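Local atomic coordinates of response regulator receiver domain protein (CheY-like) (Methylobacillus flagellatus KT, PDB entry 3I42), a protein that probably acts as a CheY-like phosphoacceptor receiver domain in two-component signalling, its precise role being unknown. Residues Q5-E10 and H41-R46. Sequence-based numbering, arbitrary orientation.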
loop_
_atom_site.group_PDB
_atom_site.type_symbol
_atom_site.label_atom_id
_atom_site.label_comp_id
_atom_site.label_asym_id
_atom_site.label_seq_id
_atom_site.Cartn_x
_atom_site.Cartn_y
_atom_site.Cartn_z
ATOM N N GLN A 5 -7.526 20.176 4.488
ATOM C CA GLN A 5 -8.309 20.421 3.279
ATOM C C GLN A 5 -8.348 19.180 2.382
ATOM O O GLN A 5 -7.306 18.633 2.026
ATOM C CB GLN A 5 -7.712 21.579 2.493
ATOM C CG GLN A 5 -8.193 22.957 2.916
ATOM C CD GLN A 5 -7.771 24.002 1.893
ATOM O OE1 GLN A 5 -8.614 24.713 1.317
ATOM N NE2 GLN A 5 -6.460 24.071 1.627
ATOM N N ALA A 6 -9.542 18.770 1.984
ATOM C CA ALA A 6 -9.689 17.525 1.251
ATOM C C ALA A 6 -10.342 17.797 -0.091
ATOM O O ALA A 6 -11.163 18.693 -0.205
ATOM C CB ALA A 6 -10.511 16.521 2.054
ATOM N N LEU A 7 -9.941 17.027 -1.102
ATOM C CA LEU A 7 -10.587 17.032 -2.398
ATOM C C LEU A 7 -11.201 15.669 -2.603
ATOM O O LEU A 7 -10.551 14.638 -2.439
ATOM C CB LEU A 7 -9.590 17.353 -3.529
ATOM C CG LEU A 7 -10.139 17.306 -4.981
ATOM C CD1 LEU A 7 -10.932 18.543 -5.332
ATOM C CD2 LEU A 7 -9.021 17.112 -6.017
ATOM N N ILE A 8 -12.471 15.681 -2.952
ATOM C CA ILE A 8 -13.180 14.474 -3.256
ATOM C C ILE A 8 -13.407 14.385 -4.755
ATOM O O ILE A 8 -13.916 15.328 -5.368
ATOM C CB ILE A 8 -14.554 14.464 -2.552
ATOM C CG1 ILE A 8 -14.373 14.478 -1.048
ATOM C CG2 ILE A 8 -15.387 13.268 -2.987
ATOM C CD1 ILE A 8 -15.643 15.109 -0.348
ATOM N N VAL A 9 -13.054 13.238 -5.333
ATOM C CA VAL A 9 -13.270 13.001 -6.763
ATOM C C VAL A 9 -14.274 11.883 -6.968
ATOM O O VAL A 9 -13.990 10.691 -6.740
ATOM C CB VAL A 9 -11.942 12.669 -7.521
ATOM C CG1 VAL A 9 -12.224 12.536 -9.021
ATOM C CG2 VAL A 9 -10.863 13.749 -7.252
ATOM N N GLU A 10 -15.445 12.267 -7.437
ATOM C CA GLU A 10 -16.588 11.380 -7.399
ATOM C C GLU A 10 -17.632 11.994 -8.303
ATOM O O GLU A 10 -17.944 13.193 -8.163
ATOM C CB GLU A 10 -17.103 11.286 -5.940
ATOM C CG GLU A 10 -18.542 10.820 -5.781
ATOM C CD GLU A 10 -18.813 9.483 -6.452
ATOM O OE1 GLU A 10 -18.063 8.519 -6.180
ATOM O OE2 GLU A 10 -19.786 9.391 -7.246
ATOM N N HIS A 41 -7.510 20.140 -12.940
ATOM C CA HIS A 41 -7.662 21.603 -12.818
ATOM C C HIS A 41 -7.698 22.080 -11.383
ATOM O O HIS A 41 -7.089 23.109 -11.069
ATOM C CB HIS A 41 -8.882 22.122 -13.575
ATOM C CG HIS A 41 -8.768 21.976 -15.063
ATOM N ND1 HIS A 41 -9.675 21.253 -15.816
ATOM C CD2 HIS A 41 -7.840 22.439 -15.939
ATOM C CE1 HIS A 41 -9.314 21.284 -17.089
ATOM N NE2 HIS A 41 -8.204 21.996 -17.191
ATOM N N ALA A 42 -8.391 21.336 -10.503
ATOM C CA ALA A 42 -8.473 21.696 -9.070
ATOM C C ALA A 42 -7.122 21.605 -8.371
ATOM O O ALA A 42 -6.762 22.462 -7.568
ATOM C CB ALA A 42 -9.523 20.846 -8.336
ATOM N N MET A 43 -6.364 20.565 -8.680
ATOM C CA MET A 43 -5.082 20.362 -8.007
ATOM C C MET A 43 -3.992 21.288 -8.538
ATOM O O MET A 43 -2.977 21.508 -7.868
ATOM C CB MET A 43 -4.661 18.910 -8.126
ATOM C CG MET A 43 -5.495 18.029 -7.249
ATOM S SD MET A 43 -4.521 17.181 -6.052
ATOM C CE MET A 43 -3.324 18.376 -5.475
ATOM N N SER A 44 -4.212 21.807 -9.748
ATOM C CA SER A 44 -3.400 22.883 -10.306
ATOM C C SER A 44 -3.474 24.062 -9.352
ATOM O O SER A 44 -2.475 24.466 -8.760
ATOM C CB SER A 44 -3.948 23.360 -11.667
ATOM O OG SER A 44 -3.833 22.383 -12.687
ATOM N N THR A 45 -4.681 24.585 -9.197
ATOM C CA THR A 45 -4.883 25.879 -8.572
ATOM C C THR A 45 -4.805 25.847 -7.040
ATOM O O THR A 45 -4.283 26.789 -6.424
ATOM C CB THR A 45 -6.217 26.511 -9.050
ATOM O OG1 THR A 45 -7.316 25.766 -8.506
ATOM C CG2 THR A 45 -6.308 26.496 -10.588
ATOM N N ARG A 46 -5.326 24.785 -6.422
ATOM C CA ARG A 46 -5.368 24.699 -4.956
ATOM C C ARG A 46 -4.579 23.497 -4.445
ATOM O O ARG A 46 -4.476 22.476 -5.131
ATOM C CB ARG A 46 -6.809 24.593 -4.442
ATOM C CG ARG A 46 -7.885 25.339 -5.249
ATOM C CD ARG A 46 -8.926 26.000 -4.318
ATOM N NE ARG A 46 -9.192 25.216 -3.095
ATOM C CZ ARG A 46 -9.923 25.629 -2.051
ATOM N NH1 ARG A 46 -10.088 24.822 -1.007
ATOM N NH2 ARG A 46 -10.490 26.839 -2.038
#
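Ala42 O takes two bonds at the end of helix 36-45, from Arg46 N at 3.0 Å and weakly from Thr45 OG1 at 3.5 Å, while Ala42 CB meets Leu7 CD1 at 4.0 Å. This is a packing contact of the CheY-like (flavodoxin-like) fold, where helix 36-45 rests on strand 4-9 of the parallel sheet. Leu7 points from the strand toward the helix and divides its two methyls between neighbouring helical residues: with CG anti to the backbone N (chi1 176°), CD1 is carried to Ala42 and CD2 to 3.8 Å from Met43 CG. Val51 touches both Leu7 and Met43, so the neighbouring strand 50-54 shares in the apolar contact. Strand 4-9 leads on to Glu10, whose carboxylate lies near that of Asp54, the predicted phosphorylation site, at the C-terminal edge of the sheet. Leu7 and Met43 are buried, whereas Arg46, the first residue past the helix, is exposed. Its chain bends at chi2 and chi3, and NH1 also has a long, weak ion pair with Asp31. Gln5 runs extended beyond CG (chi2 -168°), carrying its amide out to the arginine. The two side chains cross at about a right angle, amide and guanidinium planes 50° apart; Gln5 OE1 comes within 2.8 Å of Arg46 NH1, but the angle is too poor for a hydrogen bond.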